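NADP-dependent glyceraldehyde-3-phosphate dehydrogenase (Bacillus halodurans, PDB 3PRL) probably catalyses the NADP-dependent, non-phosphorylating oxidation of glyceraldehyde 3-phosphate, as a member of the aldehyde dehydrogenase family. Local coordinates at residues 58-62 / 180-184; 129-133 / 144-149; 270-274 / 419-425; 274-278 / 308-313; 331-337 / 366-370. All coordinates share one frame; numbering follows the deposited sequence.

Overall arrangement
Contacts 1 and 2 reach one mixed sheet through its neighbouring strands 182-186 and 144-159, with centres 27 Å apart. Contacts 3, 4 and 5 belong to the second mixed sheet and its surrounding helices; contact 1 and these three lie on opposite sides of the chain's centre, the centres of contacts 1 and 4 being 51 Å apart. Contacts 3 and 4 share L274 and touch, F419 CD1 lying 3.2 Å from T277 OG1. Contact 5 stands about 9 Å from contact 4 between nearest atoms. Two contacts approach the NADP(+) site: V184 of contact 1 is about 6 Å from K186, and I335 of contact 5 about 3 Å from F162, side chain to side chain.

Contact 1: 58-62 / 180-184; sequences AKDAQ and GNTVV
A58 meets T182 through both its backbone and its methyl group. Its carbonyl oxygen accepts a hydrogen bond from the threonine hydroxyl, T182 OG1 to A58 O being 2.7 Å. The hydroxyl arrives from above the carbonyl plane, 61° out of it, while Q62 N comes from the opposite face; one oxygen is thus gripped by two donors. The T182 torsion (chi1 57°) sets OG1 between the backbone N and the carbonyl carbon, facing the helix, and A58 CB rests 3.4 Å from T182 OG1. A58 CB also brushes V184 CG2 at 4.3 Å. One turn on, the T182 methyl CG2 lies against the backbone, 3.4 Å from Q62 CA. The Q62 chain bends at chi2 and lays its amide across the start of the other segment, NE2 standing 3.3 Å from N181 CA. There G180 closes helix 167-178 in a Schellman motif. The axes of segments 58-62 and 182-184 run nearly antiparallel (169°), 8.0 Å apart at closest. Helix 48-65 packs on parallel strands 144-159 (through V155) and 182-186, the latter ending at K186 of the NADP(+) site, consistent with the cofactor-binding domain of aldehyde dehydrogenases; V183 points away and packs on helix 167-178.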
# COMPACT_ATOMS: atom_id res chain seq x y z
N ALA D 58 23.74 23.93 4.92
CA ALA D 58 22.85 22.81 4.67
C ALA D 58 21.45 23.28 4.26
O ALA D 58 20.84 22.68 3.39
CB ALA D 58 22.79 21.90 5.88
N LYS D 59 20.98 24.36 4.88
CA LYS D 59 19.69 24.98 4.56
C LYS D 59 19.64 25.62 3.17
O LYS D 59 18.61 25.60 2.50
CB LYS D 59 19.38 26.04 5.62
CG LYS D 59 17.95 26.11 6.13
CD LYS D 59 17.94 27.05 7.35
CE LYS D 59 16.71 27.96 7.40
NZ LYS D 59 17.08 29.32 7.88
N ASP D 60 20.75 26.20 2.72
CA ASP D 60 20.77 26.82 1.40
C ASP D 60 20.88 25.77 0.32
O ASP D 60 20.23 25.89 -0.72
CB ASP D 60 21.91 27.83 1.28
CG ASP D 60 21.72 29.05 2.19
OD1 ASP D 60 20.60 29.26 2.70
OD2 ASP D 60 22.70 29.79 2.38
N ALA D 61 21.68 24.74 0.56
CA ALA D 61 21.80 23.64 -0.39
C ALA D 61 20.55 22.74 -0.42
O ALA D 61 20.27 22.11 -1.43
CB ALA D 61 23.04 22.83 -0.10
N GLN D 62 19.82 22.69 0.69
CA GLN D 62 18.52 22.00 0.78
C GLN D 62 17.56 22.41 -0.34
O GLN D 62 16.82 21.58 -0.88
CB GLN D 62 17.88 22.23 2.16
CG GLN D 62 16.33 22.25 2.24
CD GLN D 62 15.71 20.86 2.30
OE1 GLN D 62 14.55 20.67 1.95
NE2 GLN D 62 16.49 19.89 2.75
N GLY D 180 15.55 14.07 -0.02
CA GLY D 180 15.67 15.48 -0.36
C GLY D 180 15.95 16.42 0.79
O GLY D 180 15.83 17.63 0.64
N ASN D 181 16.32 15.85 1.94
CA ASN D 181 16.80 16.62 3.10
C ASN D 181 18.29 16.87 2.92
O ASN D 181 18.90 16.29 2.04
CB ASN D 181 16.57 15.83 4.39
CG ASN D 181 15.09 15.53 4.65
OD1 ASN D 181 14.39 16.37 5.21
ND2 ASN D 181 14.63 14.33 4.25
N THR D 182 18.86 17.75 3.74
CA THR D 182 20.32 17.84 3.87
C THR D 182 20.73 17.37 5.27
O THR D 182 19.88 17.17 6.14
CB THR D 182 20.86 19.24 3.50
OG1 THR D 182 20.24 20.24 4.32
CG2 THR D 182 20.56 19.53 2.04
N VAL D 183 22.03 17.16 5.48
CA VAL D 183 22.51 16.57 6.72
C VAL D 183 23.59 17.38 7.41
O VAL D 183 24.59 17.81 6.81
CB VAL D 183 22.94 15.09 6.55
CG1 VAL D 183 23.55 14.57 7.83
CG2 VAL D 183 21.77 14.20 6.16
N VAL D 184 23.37 17.59 8.71
CA VAL D 184 24.46 17.91 9.62
C VAL D 184 24.81 16.62 10.34
O VAL D 184 23.98 16.05 11.06
CB VAL D 184 24.08 19.05 10.57
CG1 VAL D 184 25.18 19.29 11.59
CG2 VAL D 184 23.86 20.30 9.77

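Contact 2: 129-133 / 144-149; sequences GETLK and KIALVE
E130 and V148 exchange two backbone hydrogen bonds, and L132 and A146 do the same two residues along. V148 N reaches E130 O at 2.7 Å, nearly straight at hydrogen (171°), and A146 N reaches L132 O at 2.8 Å; the return bonds, E130 N to V148 O and L132 N to A146 O, are 3.0 Å each. The pairs T131-L147 and K133-I145 between and beyond them are non-hydrogen-bonded, and there CA-H groups turn to carbonyls, T131 CA lying 3.0 Å from A146 O. This alternation fixes the antiparallel register of a beta hairpin. On the face of T131 and L147 the two side chains lie side by side, and the methyls T131 CG2 and L147 CD1 press to a tight 3.5 Å. With CG1 anti to its backbone N (chi1 -177°), I145 sends CD1 between T131 CB and K133 CD, 4.1 Å from the latter. On the other face E130 CG lies alongside V148 CB at 4.0 Å. Strand 474-482 flanks 144-149 on its far edge, while residues 129-131 pair antiparallel with a strand of the second subunit, carrying the sheet across the interface. F451 of the third subunit packs on L132 and A146.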
# COMPACT_ATOMS: atom_id res chain seq x y z
N GLY D 129 2.91 8.48 -4.49
CA GLY D 129 1.84 9.30 -3.92
C GLY D 129 0.48 8.63 -3.98
O GLY D 129 0.30 7.59 -4.63
N GLU D 130 -0.50 9.24 -3.32
CA GLU D 130 -1.89 8.77 -3.42
C GLU D 130 -2.86 9.90 -3.70
O GLU D 130 -2.55 11.06 -3.46
CB GLU D 130 -2.32 7.99 -2.17
CG GLU D 130 -1.92 8.60 -0.85
CD GLU D 130 -2.06 7.61 0.29
OE1 GLU D 130 -1.20 6.69 0.39
OE2 GLU D 130 -3.01 7.74 1.07
N THR D 131 -4.02 9.55 -4.26
CA THR D 131 -5.12 10.50 -4.44
C THR D 131 -6.37 10.04 -3.70
O THR D 131 -6.70 8.83 -3.66
CB THR D 131 -5.49 10.70 -5.91
OG1 THR D 131 -6.06 9.49 -6.41
CG2 THR D 131 -4.25 11.04 -6.73
N LEU D 132 -7.06 11.02 -3.14
CA LEU D 132 -8.28 10.82 -2.35
C LEU D 132 -9.32 11.74 -2.95
O LEU D 132 -9.00 12.83 -3.42
CB LEU D 132 -8.08 11.19 -0.87
CG LEU D 132 -6.77 10.78 -0.19
CD1 LEU D 132 -6.84 11.12 1.28
CD2 LEU D 132 -6.54 9.29 -0.35
N LYS D 133 -10.55 11.27 -2.92
CA LYS D 133 -11.66 12.02 -3.47
C LYS D 133 -12.45 12.53 -2.29
O LYS D 133 -12.50 11.88 -1.25
CB LYS D 133 -12.51 11.09 -4.32
CG LYS D 133 -11.72 10.38 -5.44
CD LYS D 133 -11.42 11.32 -6.60
CE LYS D 133 -12.59 11.35 -7.59
NZ LYS D 133 -13.56 12.44 -7.29
N LYS D 144 -13.65 17.21 -5.45
CA LYS D 144 -12.39 17.51 -4.78
C LYS D 144 -11.49 16.30 -4.87
O LYS D 144 -11.90 15.18 -4.57
CB LYS D 144 -12.61 17.95 -3.32
CG LYS D 144 -13.36 19.30 -3.20
CD LYS D 144 -12.45 20.48 -3.55
CE LYS D 144 -13.13 21.82 -3.32
NZ LYS D 144 -14.09 22.19 -4.43
N ILE D 145 -10.26 16.53 -5.31
CA ILE D 145 -9.25 15.49 -5.36
C ILE D 145 -8.00 15.98 -4.63
O ILE D 145 -7.50 17.08 -4.89
CB ILE D 145 -8.94 15.04 -6.84
CG1 ILE D 145 -7.93 13.88 -6.84
CG2 ILE D 145 -8.47 16.20 -7.70
CD1 ILE D 145 -7.97 13.02 -8.11
N ALA D 146 -7.54 15.19 -3.67
CA ALA D 146 -6.32 15.49 -2.95
C ALA D 146 -5.19 14.62 -3.50
O ALA D 146 -5.34 13.38 -3.58
CB ALA D 146 -6.50 15.31 -1.46
N LEU D 147 -4.11 15.27 -3.96
CA LEU D 147 -2.86 14.61 -4.35
C LEU D 147 -1.92 14.67 -3.16
O LEU D 147 -1.50 15.76 -2.74
CB LEU D 147 -2.20 15.32 -5.55
CG LEU D 147 -2.57 14.99 -7.00
CD1 LEU D 147 -3.98 14.48 -7.14
CD2 LEU D 147 -2.34 16.20 -7.91
N VAL D 148 -1.63 13.50 -2.59
CA VAL D 148 -0.80 13.42 -1.39
C VAL D 148 0.58 12.91 -1.82
O VAL D 148 0.70 11.89 -2.49
CB VAL D 148 -1.46 12.55 -0.25
CG1 VAL D 148 -0.69 12.66 1.08
CG2 VAL D 148 -2.93 12.97 -0.02
N GLU D 149 1.61 13.65 -1.46
CA GLU D 149 2.97 13.21 -1.70
C GLU D 149 3.78 13.36 -0.41
O GLU D 149 3.23 13.81 0.60
CB GLU D 149 3.59 13.99 -2.86
CG GLU D 149 3.16 13.47 -4.23
CD GLU D 149 3.55 14.41 -5.39
OE1 GLU D 149 3.26 15.63 -5.30
OE2 GLU D 149 4.14 13.91 -6.39

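Contact 3: 270-274 / 419-425; sequences DDADL and FTKDTDR
The loop between strand 264-268 and helix 274-286 meets the turn that leads from strand 415-419 into helix 423-431, and D271 and R425 join them by a salt bridge. D271 OD1 sits 2.9 Å from R425 NH2, at the edge of the guanidinium and near its plane, although the carboxylate itself is turned 63° against that plane. The D271 CG lies between the backbone N and the carbonyl carbon (chi1 58°), which brings the carboxylate over the turn, and OD2 comes within 3.4 Å of D422 CB. The arginine also has D422 OD2 above one face, a long, purely electrostatic pair of 3.7 Å to R425 NE, so D271, D422 and R425 form a salt-bridge network. With an alanine in place of D271, the R425 guanidinium would probably lose its partner at the edge and be freer to swing off the turn. Both loops end in helix N-caps: D422 OD1 accepts a weak bond from R425 N, and D273 OD1 accepts from L276 N. D271 and D422 are each the centre of an inverse gamma turn. Between the ends, A272 CB packs 4.3 Å from F419 CB, and K421 NZ stands 4.4 Å from D273 OD2, opposite charges too far apart for a salt bridge. The F419 ring continues onto T277, Q280 and I281 of helix 274-286. T423 OG1 hydrogen-bonds D424 OD1 of the second subunit.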
# COMPACT_ATOMS: atom_id res chain seq x y z
N ASP D 270 11.04 -25.31 28.68
CA ASP D 270 11.39 -26.74 28.81
C ASP D 270 11.58 -27.49 27.48
O ASP D 270 12.52 -28.30 27.34
CB ASP D 270 10.35 -27.44 29.71
CG ASP D 270 10.22 -28.95 29.47
OD1 ASP D 270 11.17 -29.60 28.98
OD2 ASP D 270 9.14 -29.49 29.80
N ASP D 271 10.71 -27.23 26.51
CA ASP D 271 10.73 -27.92 25.23
C ASP D 271 11.59 -27.19 24.19
O ASP D 271 11.14 -26.93 23.07
CB ASP D 271 9.29 -28.12 24.72
CG ASP D 271 8.53 -26.80 24.58
OD1 ASP D 271 8.90 -25.82 25.26
OD2 ASP D 271 7.56 -26.75 23.80
N ALA D 272 12.83 -26.86 24.55
CA ALA D 272 13.69 -26.10 23.66
C ALA D 272 14.89 -26.91 23.19
O ALA D 272 15.43 -27.73 23.95
CB ALA D 272 14.16 -24.82 24.33
N ASP D 273 15.28 -26.70 21.94
CA ASP D 273 16.54 -27.25 21.45
C ASP D 273 17.64 -26.42 22.10
O ASP D 273 17.91 -25.28 21.69
CB ASP D 273 16.62 -27.18 19.91
CG ASP D 273 17.99 -27.59 19.37
OD1 ASP D 273 18.98 -27.56 20.13
OD2 ASP D 273 18.08 -27.94 18.18
N LEU D 274 18.27 -27.00 23.11
CA LEU D 274 19.23 -26.29 23.94
C LEU D 274 20.59 -26.10 23.28
O LEU D 274 21.40 -25.30 23.74
CB LEU D 274 19.37 -26.97 25.31
CG LEU D 274 18.08 -27.23 26.10
CD1 LEU D 274 18.29 -28.35 27.10
CD2 LEU D 274 17.57 -25.97 26.79
N PHE D 419 12.60 -19.17 23.23
CA PHE D 419 13.10 -20.47 22.78
C PHE D 419 12.20 -21.64 23.22
O PHE D 419 11.96 -21.85 24.42
CB PHE D 419 14.54 -20.66 23.25
CG PHE D 419 15.53 -19.73 22.58
CD1 PHE D 419 16.12 -20.08 21.37
CD2 PHE D 419 15.87 -18.52 23.18
CE1 PHE D 419 17.05 -19.23 20.75
CE2 PHE D 419 16.79 -17.65 22.57
CZ PHE D 419 17.38 -18.01 21.35
N THR D 420 11.70 -22.38 22.24
CA THR D 420 10.60 -23.33 22.41
C THR D 420 10.42 -24.10 21.11
O THR D 420 10.75 -23.60 20.04
CB THR D 420 9.25 -22.60 22.62
OG1 THR D 420 9.46 -21.29 23.15
CG2 THR D 420 8.33 -23.38 23.54
N LYS D 421 9.87 -25.31 21.20
CA LYS D 421 9.41 -26.00 20.00
C LYS D 421 7.94 -25.68 19.77
O LYS D 421 7.41 -25.91 18.69
CB LYS D 421 9.60 -27.52 20.11
CG LYS D 421 10.99 -27.96 20.55
CD LYS D 421 12.04 -27.85 19.47
CE LYS D 421 13.12 -28.90 19.70
NZ LYS D 421 13.85 -29.22 18.45
N ASP D 422 7.30 -25.14 20.80
CA ASP D 422 5.88 -24.79 20.76
C ASP D 422 5.68 -23.38 20.18
O ASP D 422 5.54 -22.41 20.93
CB ASP D 422 5.27 -24.89 22.16
CG ASP D 422 3.75 -24.85 22.14
OD1 ASP D 422 3.17 -24.29 21.18
OD2 ASP D 422 3.15 -25.38 23.09
N THR D 423 5.68 -23.30 18.85
CA THR D 423 5.62 -22.02 18.12
C THR D 423 4.41 -21.13 18.46
O THR D 423 4.60 -19.95 18.74
CB THR D 423 5.67 -22.22 16.59
OG1 THR D 423 6.96 -22.72 16.22
CG2 THR D 423 5.40 -20.90 15.85
N ASP D 424 3.20 -21.68 18.44
CA ASP D 424 2.01 -20.89 18.79
C ASP D 424 2.19 -20.22 20.16
O ASP D 424 1.95 -19.02 20.29
CB ASP D 424 0.72 -21.72 18.74
CG ASP D 424 0.40 -22.23 17.33
OD1 ASP D 424 0.83 -21.59 16.35
OD2 ASP D 424 -0.28 -23.28 17.22
N ARG D 425 2.64 -20.99 21.15
CA ARG D 425 2.85 -20.49 22.51
C ARG D 425 3.87 -19.35 22.56
O ARG D 425 3.60 -18.29 23.13
CB ARG D 425 3.28 -21.63 23.43
CG ARG D 425 2.95 -21.43 24.89
CD ARG D 425 3.21 -22.71 25.67
NE ARG D 425 4.61 -23.12 25.63
CZ ARG D 425 5.08 -24.27 26.12
NH1 ARG D 425 4.25 -25.15 26.67
NH2 ARG D 425 6.38 -24.54 26.03

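Contact 4: 274-278 / 308-313; sequences LKLTA and QLVANI
L274 and L309 supply much of the apolar packing, their side chains slanting past one another with L274 CD2 3.9 Å from L309 CB. L274 CD1 meets the aliphatic part of Q308, 4.0 Å from its CG. L309 has its CG anti to the backbone N (chi1 174°), carrying CD1 into the groove between L274 and A278, 3.7 Å from L274 O. A278 is the close point of the crossing: its CB lies 3.5 Å from N312 CB and 3.9 Å from I313 CG1. Shortening L274 to an alanine would remove the methyls that touch L309 and Q308 and is likely to open a gap at the start of helix 274-286. The polar part is slight. N312 ND2 gives a weak hydrogen bond to L274 O (3.3 Å, 142° at hydrogen), while Q308 NE2 weakly donates to N312 OD1 and may help to hold the amide. The short axes cross at -49° and 9.0 Å apart, and V268 of strand 264-268 touches L274, T277 and L309 beneath. Since the one bond across is weak, the helices probably rely mainly on apolar fit, N312 ND2 adding only a second donor to L274 O, which already accepts A278 N.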
# COMPACT_ATOMS: atom_id res chain seq x y z
N LEU D 274 18.27 -27.00 23.11
CA LEU D 274 19.23 -26.29 23.94
C LEU D 274 20.59 -26.10 23.28
O LEU D 274 21.40 -25.30 23.74
CB LEU D 274 19.37 -26.97 25.31
CG LEU D 274 18.08 -27.23 26.10
CD1 LEU D 274 18.29 -28.35 27.10
CD2 LEU D 274 17.57 -25.97 26.79
N LYS D 275 20.86 -26.85 22.21
CA LYS D 275 22.08 -26.67 21.43
C LYS D 275 22.01 -25.38 20.62
O LYS D 275 22.88 -24.52 20.75
CB LYS D 275 22.36 -27.88 20.52
CG LYS D 275 23.02 -29.06 21.22
CD LYS D 275 24.40 -28.69 21.78
CE LYS D 275 25.00 -29.83 22.58
NZ LYS D 275 26.30 -29.44 23.21
N LEU D 276 20.96 -25.26 19.82
CA LEU D 276 20.65 -24.04 19.04
C LEU D 276 20.46 -22.80 19.91
O LEU D 276 20.98 -21.72 19.61
CB LEU D 276 19.42 -24.29 18.15
CG LEU D 276 18.87 -23.20 17.21
CD1 LEU D 276 19.95 -22.63 16.29
CD2 LEU D 276 17.68 -23.74 16.39
N THR D 277 19.71 -22.95 21.00
CA THR D 277 19.53 -21.86 21.96
C THR D 277 20.89 -21.40 22.51
O THR D 277 21.21 -20.22 22.44
CB THR D 277 18.61 -22.26 23.12
OG1 THR D 277 17.36 -22.73 22.61
CG2 THR D 277 18.38 -21.07 24.05
N ALA D 278 21.67 -22.33 23.05
CA ALA D 278 22.99 -22.00 23.61
C ALA D 278 23.86 -21.25 22.60
O ALA D 278 24.55 -20.28 22.94
CB ALA D 278 23.71 -23.26 24.12
N GLN D 308 21.36 -28.05 31.94
CA GLN D 308 21.85 -28.49 30.64
C GLN D 308 22.20 -27.33 29.71
O GLN D 308 23.23 -27.38 29.04
CB GLN D 308 20.89 -29.48 29.98
CG GLN D 308 21.46 -30.19 28.75
CD GLN D 308 22.85 -30.77 28.99
OE1 GLN D 308 23.01 -31.85 29.56
NE2 GLN D 308 23.88 -30.04 28.54
N LEU D 309 21.36 -26.30 29.66
CA LEU D 309 21.62 -25.13 28.80
C LEU D 309 22.87 -24.37 29.26
O LEU D 309 23.75 -24.06 28.45
CB LEU D 309 20.42 -24.19 28.78
CG LEU D 309 20.61 -22.85 28.05
CD1 LEU D 309 20.57 -23.05 26.54
CD2 LEU D 309 19.59 -21.81 28.50
N VAL D 310 22.96 -24.11 30.56
CA VAL D 310 24.08 -23.38 31.15
C VAL D 310 25.39 -24.16 31.06
O VAL D 310 26.48 -23.57 31.04
CB VAL D 310 23.74 -22.88 32.59
CG1 VAL D 310 23.92 -23.97 33.62
CG2 VAL D 310 24.56 -21.66 32.93
N ALA D 311 25.27 -25.49 30.96
CA ALA D 311 26.40 -26.35 30.63
C ALA D 311 26.86 -26.12 29.19
O ALA D 311 28.05 -25.94 28.93
CB ALA D 311 26.04 -27.84 30.87
N ASN D 312 25.91 -26.11 28.25
CA ASN D 312 26.23 -25.85 26.84
C ASN D 312 26.85 -24.46 26.68
O ASN D 312 27.94 -24.33 26.12
CB ASN D 312 24.99 -25.97 25.94
CG ASN D 312 24.20 -27.26 26.17
OD1 ASN D 312 24.76 -28.30 26.56
ND2 ASN D 312 22.90 -27.19 25.93
N ILE D 313 26.15 -23.45 27.19
CA ILE D 313 26.64 -22.07 27.20
C ILE D 313 28.08 -21.94 27.73
O ILE D 313 28.92 -21.30 27.09
CB ILE D 313 25.70 -21.13 27.97
CG1 ILE D 313 24.32 -21.07 27.28
CG2 ILE D 313 26.31 -19.72 28.08
CD1 ILE D 313 23.20 -20.58 28.18

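Contact 5: 331-337 / 366-370; sequences ITPVIDE and NLLSP
V334 N donates to N366 O across the segments at 3.2 Å, with 161° at hydrogen, the donor sitting 47° out of the carbonyl plane. The two pieces of chain run past each other with end-to-end directions 142° apart. Beside this bond V334 CG2 lies over the same oxygen at 3.4 Å, and P333 CB meets N366 CB at 3.7 Å. P333 and L367 come nearest in backbone, CA to CA 4.0 Å. The L367 chain starts with CG anti to its backbone N and lays CD1 along the T332-P333 peptide, 3.6 Å from P333 N and near the CD and CG edge of the ring. This joins the loop leading to helix 337-352 to the start of strand 367-374, part of the sheet that also holds strands 391-397 and 264-268, and D336 caps that helix by accepting from S339 N. At the other end I331 divides its branches: CG2 reaches L368 O at 3.2 Å, and CG1 packs on P370 CD at 3.9 Å. L368 O is buried here without a polar partner in the model. F286 of helix 274-286 touches both I331 and P370, whereas V334 and L368 lie on A340 of helix 337-352. I335 points away from the strand and its side chain touches F162, a residue of the NADP(+) site, while Q291 OE1 accepts from I335 N.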
# COMPACT_ATOMS: atom_id res chain seq x y z
N ILE D 331 36.30 -11.82 21.48
CA ILE D 331 36.26 -10.85 22.55
C ILE D 331 37.47 -9.93 22.49
O ILE D 331 38.59 -10.33 22.80
CB ILE D 331 36.20 -11.57 23.92
CG1 ILE D 331 35.21 -12.75 23.90
CG2 ILE D 331 35.91 -10.57 25.04
CD1 ILE D 331 33.70 -12.37 23.72
N THR D 332 37.24 -8.70 22.07
CA THR D 332 38.31 -7.69 22.06
C THR D 332 38.09 -6.69 23.20
O THR D 332 37.08 -6.77 23.91
CB THR D 332 38.44 -6.99 20.69
OG1 THR D 332 37.16 -6.55 20.21
CG2 THR D 332 39.07 -7.93 19.67
N PRO D 333 39.04 -5.74 23.37
CA PRO D 333 38.94 -4.76 24.45
C PRO D 333 37.70 -3.87 24.32
O PRO D 333 37.26 -3.55 23.21
CB PRO D 333 40.22 -3.93 24.29
CG PRO D 333 41.14 -4.77 23.47
CD PRO D 333 40.24 -5.51 22.55
N VAL D 334 37.13 -3.50 25.47
CA VAL D 334 36.00 -2.59 25.48
C VAL D 334 36.49 -1.17 25.24
O VAL D 334 37.66 -0.86 25.42
CB VAL D 334 35.13 -2.71 26.77
CG1 VAL D 334 34.41 -4.05 26.81
CG2 VAL D 334 35.97 -2.49 28.02
N ILE D 335 35.56 -0.31 24.83
CA ILE D 335 35.88 1.01 24.28
C ILE D 335 36.85 1.87 25.12
O ILE D 335 37.75 2.49 24.55
CB ILE D 335 34.57 1.78 23.95
CG1 ILE D 335 34.81 2.92 22.94
CG2 ILE D 335 33.89 2.26 25.23
CD1 ILE D 335 35.41 2.46 21.61
N ASP D 336 36.66 1.93 26.43
CA ASP D 336 37.54 2.75 27.29
C ASP D 336 37.65 2.28 28.75
O ASP D 336 37.02 1.28 29.13
CB ASP D 336 37.21 4.27 27.15
CG ASP D 336 35.84 4.66 27.72
OD1 ASP D 336 34.99 3.79 28.03
OD2 ASP D 336 35.61 5.88 27.86
N GLU D 337 38.46 3.00 29.54
CA GLU D 337 38.68 2.76 30.99
C GLU D 337 37.40 2.79 31.80
O GLU D 337 37.12 1.89 32.59
CB GLU D 337 39.57 3.84 31.63
CG GLU D 337 40.54 4.60 30.75
CD GLU D 337 41.85 3.88 30.59
OE1 GLU D 337 42.81 4.23 31.31
OE2 GLU D 337 41.90 2.96 29.74
N ASN D 366 41.85 -2.83 29.58
CA ASN D 366 40.70 -2.73 28.67
C ASN D 366 40.08 -4.08 28.32
O ASN D 366 38.87 -4.17 28.08
CB ASN D 366 41.15 -2.08 27.36
CG ASN D 366 41.04 -0.58 27.36
OD1 ASN D 366 40.65 0.03 26.35
ND2 ASN D 366 41.40 0.05 28.49
N LEU D 367 40.92 -5.10 28.24
CA LEU D 367 40.51 -6.43 27.78
C LEU D 367 39.83 -7.21 28.91
O LEU D 367 40.44 -7.45 29.96
CB LEU D 367 41.73 -7.19 27.22
CG LEU D 367 41.61 -8.51 26.45
CD1 LEU D 367 40.84 -8.33 25.15
CD2 LEU D 367 43.01 -9.09 26.18
N LEU D 368 38.58 -7.59 28.70
CA LEU D 368 37.84 -8.41 29.65
C LEU D 368 37.51 -9.78 29.09
O LEU D 368 37.02 -9.89 27.96
CB LEU D 368 36.55 -7.73 30.06
CG LEU D 368 36.57 -6.89 31.34
CD1 LEU D 368 37.09 -5.49 31.06
CD2 LEU D 368 35.16 -6.85 31.92
N SER D 369 37.79 -10.81 29.89
CA SER D 369 37.36 -12.17 29.58
C SER D 369 35.85 -12.23 29.48
O SER D 369 35.16 -11.50 30.20
CB SER D 369 37.83 -13.14 30.68
OG SER D 369 39.16 -13.57 30.46
N PRO D 370 35.31 -13.06 28.57
CA PRO D 370 33.86 -13.17 28.60
C PRO D 370 33.48 -13.73 29.97
O PRO D 370 34.10 -14.68 30.46
CB PRO D 370 33.55 -14.15 27.47
CG PRO D 370 34.82 -14.91 27.23
CD PRO D 370 35.93 -13.97 27.57